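Local coordinates for DNA processing protein DprA (Streptococcus pneumoniae, PDB 3UQZ) that binds single-stranded DNA cooperatively, shields it from nucleases and helps load the RecA recombinase onto it during natural transformation, at residues Asn5-Lys10 / Leu64-Phe68; Lys108-Val112 / Leu215-Val221; Leu142-Thr148 / Pro174-Leu180. All blocks are in the same frame, centred on the assembly; numbering follows the deposited sequence.

Contact 1 packs the first helix of the SAM-like N-terminal region against helix 61-69, whereas contacts 2 and 3 both lie in the Rossmann-like part of the chain. The centre of contact 1 is 31 Å from that of contact 2 and 29 Å from that of contact 3, with nearest atoms about 15 Å and about 17 Å apart. Contacts 2 and 3 are 18 Å apart between centres and touch: Val112 O lies 3.5 Å from Ile146 CG2, so the strand pair of 108-112 and 215-221 abuts the helix start in 142-148. The sulfate ion, probably from the crystallisation liquor, is held by Arg179 of contact 3.

Contact 1. Residues Asn5-Lys10 / Leu64-Phe68; sequences NYEIYK and LSKEF
Two alpha-helical segments, 5-10 and 64-68, cross steeply, with axes 10.6 Å apart at closest approach and N-to-C directions at 107°. Tyr6 lies nearest Phe68 (CA-CA 6.8 Å) and Lys10 nearest Leu64 (CA-CA 7.7 Å). Leu64, with chi1 t and chi2 p, wedges between the two tyrosines, its CD2 3.7 Å from Tyr6 CE1 and CD1 3.8 Å from Tyr9 CE2. Ser65 CA rests 3.7 Å from Tyr6 CE1. Glu67 accepts a 2.6 Å hydrogen bond at OE2 from Tyr9 OH and salt-bridges Lys13. Phe68 (chi1 t) completes an aromatic cluster: Tyr6, also t, turns its edge to the Phe68 face in an offset edge-to-face pair (centroids 5.7 Å, planes 77°), and Tyr6 CA makes a CH-pi contact 3.8 Å from the Phe68 ring centroid. Tyr9 (t) sets CB 3.6 Å from Phe68 CD1, the rings oblique. The pair joins the SAM-like region to helix 61-69, which leads towards the Rossmann-like sheet. Tyr9 meets Phe96 edge-to-face on strand 94-99, and Asn5 hydrogen-bonds Ser75 of strand 73-75.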
# COMPACT_ATOMS: atom_id res chain seq x y z
N ASN A 5 -22.80 -2.56 40.25
CA ASN A 5 -22.51 -3.37 39.06
C ASN A 5 -23.60 -4.42 38.84
O ASN A 5 -23.99 -4.66 37.69
CB ASN A 5 -21.13 -4.02 39.12
CG ASN A 5 -19.97 -3.07 38.99
OD1 ASN A 5 -20.13 -1.84 38.81
ND2 ASN A 5 -18.75 -3.62 39.12
N TYR A 6 -24.13 -5.00 39.94
CA TYR A 6 -25.24 -5.97 39.88
C TYR A 6 -26.50 -5.31 39.28
O TYR A 6 -27.21 -5.95 38.51
CB TYR A 6 -25.56 -6.58 41.27
CG TYR A 6 -26.84 -7.38 41.28
CD1 TYR A 6 -26.90 -8.65 40.72
CD2 TYR A 6 -28.02 -6.83 41.78
CE1 TYR A 6 -28.10 -9.36 40.66
CE2 TYR A 6 -29.22 -7.53 41.73
CZ TYR A 6 -29.26 -8.80 41.18
OH TYR A 6 -30.44 -9.50 41.15
N GLU A 7 -26.76 -4.04 39.67
CA GLU A 7 -27.91 -3.30 39.18
C GLU A 7 -27.78 -2.99 37.70
O GLU A 7 -28.78 -3.11 36.98
CB GLU A 7 -28.19 -2.05 40.02
CG GLU A 7 -28.66 -2.36 41.43
CD GLU A 7 -30.04 -2.97 41.58
OE1 GLU A 7 -30.85 -2.88 40.62
OE2 GLU A 7 -30.32 -3.52 42.67
N ILE A 8 -26.55 -2.67 37.24
CA ILE A 8 -26.25 -2.44 35.82
C ILE A 8 -26.65 -3.70 35.03
O ILE A 8 -27.41 -3.59 34.06
CB ILE A 8 -24.76 -2.03 35.61
CG1 ILE A 8 -24.49 -0.59 36.13
CG2 ILE A 8 -24.39 -2.15 34.14
CD1 ILE A 8 -23.00 -0.19 36.31
N TYR A 9 -26.22 -4.89 35.50
CA TYR A 9 -26.58 -6.18 34.91
C TYR A 9 -28.09 -6.39 34.94
O TYR A 9 -28.66 -6.78 33.92
CB TYR A 9 -25.86 -7.34 35.63
CG TYR A 9 -26.01 -8.68 34.94
CD1 TYR A 9 -25.66 -8.84 33.60
CD2 TYR A 9 -26.46 -9.80 35.63
CE1 TYR A 9 -25.80 -10.07 32.96
CE2 TYR A 9 -26.59 -11.04 35.01
CZ TYR A 9 -26.26 -11.16 33.67
OH TYR A 9 -26.38 -12.38 33.04
N LYS A 10 -28.74 -6.08 36.10
CA LYS A 10 -30.19 -6.18 36.27
C LYS A 10 -30.96 -5.27 35.28
O LYS A 10 -32.01 -5.68 34.78
CB LYS A 10 -30.60 -5.92 37.73
CG LYS A 10 -31.99 -6.43 38.08
CD LYS A 10 -32.31 -6.24 39.55
CE LYS A 10 -33.75 -6.55 39.85
NZ LYS A 10 -34.09 -6.21 41.24
N LEU A 64 -30.67 -14.34 39.77
CA LEU A 64 -29.83 -13.41 39.02
C LEU A 64 -28.50 -13.13 39.71
O LEU A 64 -27.50 -12.97 39.02
CB LEU A 64 -30.57 -12.11 38.68
CG LEU A 64 -29.89 -11.19 37.65
CD1 LEU A 64 -30.09 -11.70 36.24
CD2 LEU A 64 -30.40 -9.79 37.74
N SER A 65 -28.50 -13.06 41.05
CA SER A 65 -27.27 -12.81 41.81
C SER A 65 -26.28 -13.97 41.67
O SER A 65 -25.07 -13.74 41.64
CB SER A 65 -27.58 -12.53 43.28
OG SER A 65 -26.45 -11.98 43.93
N LYS A 66 -26.80 -15.20 41.55
CA LYS A 66 -25.99 -16.40 41.35
C LYS A 66 -25.33 -16.34 39.95
O LYS A 66 -24.14 -16.59 39.83
CB LYS A 66 -26.87 -17.66 41.51
CG LYS A 66 -26.08 -18.95 41.68
CD LYS A 66 -27.03 -20.12 41.66
CE LYS A 66 -26.37 -21.37 41.12
NZ LYS A 66 -27.32 -22.50 41.01
N GLU A 67 -26.13 -15.97 38.93
CA GLU A 67 -25.75 -15.82 37.52
C GLU A 67 -24.66 -14.73 37.37
O GLU A 67 -23.60 -15.00 36.78
CB GLU A 67 -27.00 -15.46 36.71
CG GLU A 67 -26.90 -15.71 35.22
CD GLU A 67 -28.12 -15.25 34.46
OE1 GLU A 67 -29.23 -15.75 34.75
OE2 GLU A 67 -27.97 -14.39 33.56
N PHE A 68 -24.91 -13.51 37.92
CA PHE A 68 -24.00 -12.37 37.90
C PHE A 68 -22.64 -12.67 38.56
O PHE A 68 -21.62 -12.17 38.10
CB PHE A 68 -24.67 -11.15 38.57
CG PHE A 68 -23.78 -9.95 38.75
CD1 PHE A 68 -23.44 -9.14 37.67
CD2 PHE A 68 -23.27 -9.62 40.01
CE1 PHE A 68 -22.61 -8.02 37.84
CE2 PHE A 68 -22.43 -8.51 40.18
CZ PHE A 68 -22.10 -7.73 39.09

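Contact 2. Residues Lys108-Val112 / Leu215-Val221; sequences KVAVV and LCRGVIV
Strands 108-112 and 218-221 run parallel, their axes 4.4 Å apart at closest approach and inclined at 29°. Ala110 pairs with Val219, Val111 with Ile220 and Val112 with Val221, at CA-CA distances of 4.4, 4.6 and 5.2 Å. Three near-linear hydrogen bonds set the register: Ala110 N to Gly218 O (3.0 Å), Ile220 N to Ala110 O (2.7 Å) and Val112 N to Ile220 O (2.8 Å). Before the strand, the extended Cys216 places SG 3.8 Å from Ala110 CB. On the face bearing Ala110, Val112, Val219 and Val221, Val112 (chi1 m) sets CG2 3.7 Å from Val219 CG1 and 3.8 Å from Val221 CG1. On the other face Ile220 (chi1 m, chi2 t) brings CD1 to 3.8 Å from Val109 CG2. Lys108 curls so that CE lies 3.3 Å from Leu215 O; its NZ bonds the carbonyls of Phe106 and Leu104, and more weakly a water (3.1 Å) that donates to Leu215 O (3.3 Å from the water). In the order 161-164, 137-140, 108-113, 218-222, 243-246 the pair marks the Rossmann-like change of direction. Strand 137-140 flanks 108-112, strand 243-246 flanks 218-221, and helix 229-239 packs through Cys234 on Val112, Val219 and Val221.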
# COMPACT_ATOMS: atom_id res chain seq x y z
N LYS A 108 -1.58 -1.58 24.29
CA LYS A 108 -2.29 -2.60 23.51
C LYS A 108 -2.41 -2.27 22.02
O LYS A 108 -2.56 -1.10 21.65
CB LYS A 108 -3.70 -2.82 24.09
CG LYS A 108 -3.72 -3.30 25.54
CD LYS A 108 -5.08 -3.16 26.20
CE LYS A 108 -5.43 -1.77 26.67
NZ LYS A 108 -4.59 -1.29 27.79
N VAL A 109 -2.38 -3.32 21.17
CA VAL A 109 -2.56 -3.22 19.73
C VAL A 109 -3.58 -4.28 19.30
O VAL A 109 -3.52 -5.42 19.75
CB VAL A 109 -1.23 -3.23 18.90
CG1 VAL A 109 -0.55 -4.60 18.88
CG2 VAL A 109 -1.46 -2.72 17.47
N ALA A 110 -4.55 -3.87 18.48
CA ALA A 110 -5.55 -4.79 17.95
C ALA A 110 -5.02 -5.47 16.67
O ALA A 110 -4.18 -4.91 15.97
CB ALA A 110 -6.83 -4.04 17.65
N VAL A 111 -5.46 -6.71 16.42
CA VAL A 111 -5.09 -7.50 15.24
C VAL A 111 -6.37 -8.13 14.70
O VAL A 111 -7.04 -8.90 15.41
CB VAL A 111 -3.96 -8.55 15.46
CG1 VAL A 111 -3.57 -9.21 14.14
CG2 VAL A 111 -2.73 -7.93 16.12
N VAL A 112 -6.75 -7.75 13.48
CA VAL A 112 -7.99 -8.23 12.84
C VAL A 112 -7.71 -8.78 11.45
O VAL A 112 -6.71 -8.42 10.83
CB VAL A 112 -9.17 -7.19 12.86
CG1 VAL A 112 -9.60 -6.84 14.28
CG2 VAL A 112 -8.85 -5.93 12.08
N LEU A 215 -10.30 -0.59 22.83
CA LEU A 215 -9.28 -0.91 23.82
C LEU A 215 -7.88 -0.40 23.41
O LEU A 215 -7.06 -0.12 24.28
CB LEU A 215 -9.22 -2.44 23.96
CG LEU A 215 -9.37 -3.13 25.33
CD1 LEU A 215 -10.09 -2.29 26.35
CD2 LEU A 215 -10.05 -4.48 25.17
N CYS A 216 -7.60 -0.31 22.10
CA CYS A 216 -6.28 -0.00 21.54
C CYS A 216 -6.10 1.33 20.82
O CYS A 216 -7.06 1.91 20.31
CB CYS A 216 -5.81 -1.17 20.67
SG CYS A 216 -6.39 -2.78 21.23
N ARG A 217 -4.83 1.78 20.74
CA ARG A 217 -4.43 3.02 20.05
C ARG A 217 -4.17 2.79 18.55
O ARG A 217 -4.09 3.75 17.78
CB ARG A 217 -3.20 3.65 20.73
CG ARG A 217 -3.37 3.94 22.22
CD ARG A 217 -3.95 5.31 22.49
NE ARG A 217 -2.96 6.20 23.10
CZ ARG A 217 -2.76 6.34 24.41
NH1 ARG A 217 -3.48 5.63 25.28
NH2 ARG A 217 -1.85 7.19 24.86
N GLY A 218 -4.05 1.51 18.17
CA GLY A 218 -3.83 1.08 16.79
C GLY A 218 -4.42 -0.28 16.49
O GLY A 218 -4.53 -1.13 17.38
N VAL A 219 -4.78 -0.50 15.21
CA VAL A 219 -5.34 -1.77 14.71
C VAL A 219 -4.48 -2.28 13.56
O VAL A 219 -4.23 -1.54 12.61
CB VAL A 219 -6.84 -1.66 14.28
CG1 VAL A 219 -7.41 -3.01 13.87
CG2 VAL A 219 -7.70 -1.04 15.38
N ILE A 220 -4.03 -3.54 13.63
CA ILE A 220 -3.26 -4.22 12.59
C ILE A 220 -4.22 -5.09 11.77
O ILE A 220 -4.91 -5.94 12.33
CB ILE A 220 -2.06 -5.02 13.16
CG1 ILE A 220 -0.99 -4.09 13.79
CG2 ILE A 220 -1.43 -5.94 12.10
CD1 ILE A 220 0.05 -4.80 14.67
N VAL A 221 -4.27 -4.84 10.43
CA VAL A 221 -5.09 -5.61 9.48
C VAL A 221 -4.23 -6.51 8.63
O VAL A 221 -3.15 -6.11 8.19
CB VAL A 221 -6.02 -4.79 8.55
CG1 VAL A 221 -7.45 -5.30 8.62
CG2 VAL A 221 -5.90 -3.29 8.77
O HOH W 1 -6.58 1.04 27.32

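Contact 3. Residues Leu142-Thr148 / Pro174-Leu180; sequences LAKGIDT and PKANKRL. With SO4 (sulfate ion), chain E.
A side-chain amide clamps the turn leading into helix 146-157 to the start of helix 178-187, within the Rossmann-like domain. Asn177 (chi1 m) sends ND2 to two acceptors, Leu142 O at 2.8 Å and Thr148 OG1 at 3.0 Å. Thr148 OG1 in turn donates to Ala143 O (2.6 Å), so Asn177, Thr148 and the backbone of 142-143 form one polar network. Leu142 has positive phi (62/12), followed by extended Ala143 and Lys144; Gly145, at 96/-128, is the N-cap residue of helix 146-157, and its backbone angles by themselves call for glycine. In the second segment a cis peptide precedes Pro174, residues 175-177 make a 3-10 turn with Asn177 N bonded to Pro174 O (3.1 Å), and the alpha helix begins at Lys178. Both helices follow parallel strands of the central sheet, 137-140 and 161-164, as in Rossmann-like beta-alpha units, the second after a longer loop. Pro174 packs beside the polar network, its CD 3.3 Å from Leu142 O and its CG 4.0 Å from Lys144 N. In the first turn of the helix, Leu180 (chi1 t, chi2 p) places CD2 3.7 Å from Leu142 CD1 and 4.0 Å from Thr148 CG2, and it also touches Leu155. A sulfate ion, probably from the crystallisation liquor, is hydrogen-bonded by Arg179 NH1 at O1 (3.1 Å) and NH2 at O4 (2.7 Å).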
# COMPACT_ATOMS: atom_id res chain seq x y z
N LEU A 142 -10.37 -14.11 19.18
CA LEU A 142 -10.39 -15.58 19.24
C LEU A 142 -11.07 -16.31 18.06
O LEU A 142 -11.29 -17.51 18.13
CB LEU A 142 -10.98 -16.03 20.59
CG LEU A 142 -10.28 -17.08 21.43
CD1 LEU A 142 -8.79 -17.17 21.15
CD2 LEU A 142 -10.50 -16.80 22.87
N ALA A 143 -11.36 -15.59 16.96
CA ALA A 143 -11.96 -16.15 15.75
C ALA A 143 -10.93 -17.03 15.04
O ALA A 143 -9.72 -16.88 15.26
CB ALA A 143 -12.40 -15.04 14.82
N LYS A 144 -11.40 -17.94 14.17
CA LYS A 144 -10.47 -18.76 13.41
C LYS A 144 -9.77 -17.89 12.36
O LYS A 144 -10.29 -16.83 12.00
CB LYS A 144 -11.14 -20.01 12.81
CG LYS A 144 -12.20 -19.79 11.74
CD LYS A 144 -12.82 -21.13 11.33
CE LYS A 144 -13.96 -20.99 10.35
NZ LYS A 144 -14.69 -22.27 10.15
N GLY A 145 -8.57 -18.28 11.97
CA GLY A 145 -7.82 -17.53 10.97
C GLY A 145 -6.83 -16.56 11.57
O GLY A 145 -6.01 -16.96 12.40
N ILE A 146 -6.89 -15.29 11.13
CA ILE A 146 -5.99 -14.21 11.56
C ILE A 146 -5.97 -14.00 13.08
O ILE A 146 -4.88 -13.89 13.65
CB ILE A 146 -6.23 -12.88 10.77
CG1 ILE A 146 -6.02 -13.06 9.23
CG2 ILE A 146 -5.42 -11.69 11.33
CD1 ILE A 146 -4.56 -13.34 8.73
N ASP A 147 -7.15 -13.97 13.72
CA ASP A 147 -7.28 -13.79 15.16
C ASP A 147 -6.51 -14.88 15.92
O ASP A 147 -5.69 -14.54 16.78
CB ASP A 147 -8.76 -13.76 15.60
CG ASP A 147 -9.57 -12.52 15.24
OD1 ASP A 147 -9.24 -11.87 14.23
OD2 ASP A 147 -10.56 -12.24 15.92
N THR A 148 -6.69 -16.16 15.54
CA THR A 148 -5.99 -17.29 16.17
C THR A 148 -4.47 -17.19 15.99
O THR A 148 -3.73 -17.42 16.95
CB THR A 148 -6.58 -18.62 15.68
OG1 THR A 148 -7.98 -18.62 15.95
CG2 THR A 148 -5.93 -19.83 16.33
N PRO A 174 -14.91 -20.18 17.97
CA PRO A 174 -15.27 -21.50 17.41
C PRO A 174 -14.97 -22.65 18.39
O PRO A 174 -14.14 -22.49 19.28
CB PRO A 174 -14.44 -21.57 16.12
CG PRO A 174 -13.25 -20.69 16.38
CD PRO A 174 -13.73 -19.60 17.29
N LYS A 175 -15.67 -23.80 18.23
CA LYS A 175 -15.49 -24.97 19.10
C LYS A 175 -14.05 -25.48 19.14
O LYS A 175 -13.59 -25.88 20.21
CB LYS A 175 -16.47 -26.12 18.77
CG LYS A 175 -17.97 -25.74 18.89
CD LYS A 175 -18.70 -26.26 20.16
CE LYS A 175 -20.20 -26.03 20.13
NZ LYS A 175 -20.90 -26.99 19.23
N ALA A 176 -13.32 -25.40 18.02
CA ALA A 176 -11.92 -25.85 17.90
C ALA A 176 -10.94 -25.05 18.76
O ALA A 176 -9.87 -25.56 19.09
CB ALA A 176 -11.48 -25.81 16.45
N ASN A 177 -11.32 -23.81 19.14
CA ASN A 177 -10.47 -22.93 19.94
C ASN A 177 -10.67 -23.04 21.45
O ASN A 177 -10.12 -22.22 22.18
CB ASN A 177 -10.62 -21.49 19.48
CG ASN A 177 -9.81 -21.14 18.26
OD1 ASN A 177 -9.02 -21.95 17.74
ND2 ASN A 177 -9.97 -19.91 17.81
N LYS A 178 -11.43 -24.06 21.93
CA LYS A 178 -11.70 -24.24 23.36
C LYS A 178 -10.44 -24.18 24.21
O LYS A 178 -10.38 -23.35 25.12
CB LYS A 178 -12.51 -25.51 23.65
CG LYS A 178 -12.86 -25.65 25.13
CD LYS A 178 -13.45 -27.00 25.46
CE LYS A 178 -13.25 -27.38 26.91
NZ LYS A 178 -14.10 -26.58 27.83
N ARG A 179 -9.43 -25.01 23.90
CA ARG A 179 -8.16 -25.09 24.64
C ARG A 179 -7.44 -23.76 24.71
O ARG A 179 -6.90 -23.43 25.77
CB ARG A 179 -7.23 -26.20 24.09
CG ARG A 179 -7.76 -27.62 24.28
CD ARG A 179 -7.36 -28.21 25.60
NE ARG A 179 -7.81 -29.59 25.72
CZ ARG A 179 -8.93 -29.97 26.34
NH1 ARG A 179 -9.73 -29.07 26.89
NH2 ARG A 179 -9.24 -31.25 26.41
N LEU A 180 -7.43 -23.00 23.60
CA LEU A 180 -6.82 -21.67 23.51
C LEU A 180 -7.59 -20.65 24.36
O LEU A 180 -6.95 -19.86 25.05
CB LEU A 180 -6.70 -21.21 22.04
CG LEU A 180 -5.93 -19.91 21.74
CD1 LEU A 180 -4.46 -20.04 22.13
CD2 LEU A 180 -6.04 -19.56 20.29
S SO4 E . -12.16 -31.28 29.05
O1 SO4 E . -12.01 -29.81 28.93
O2 SO4 E . -11.94 -31.69 30.43
O3 SO4 E . -13.52 -31.66 28.66
O4 SO4 E . -11.22 -31.96 28.15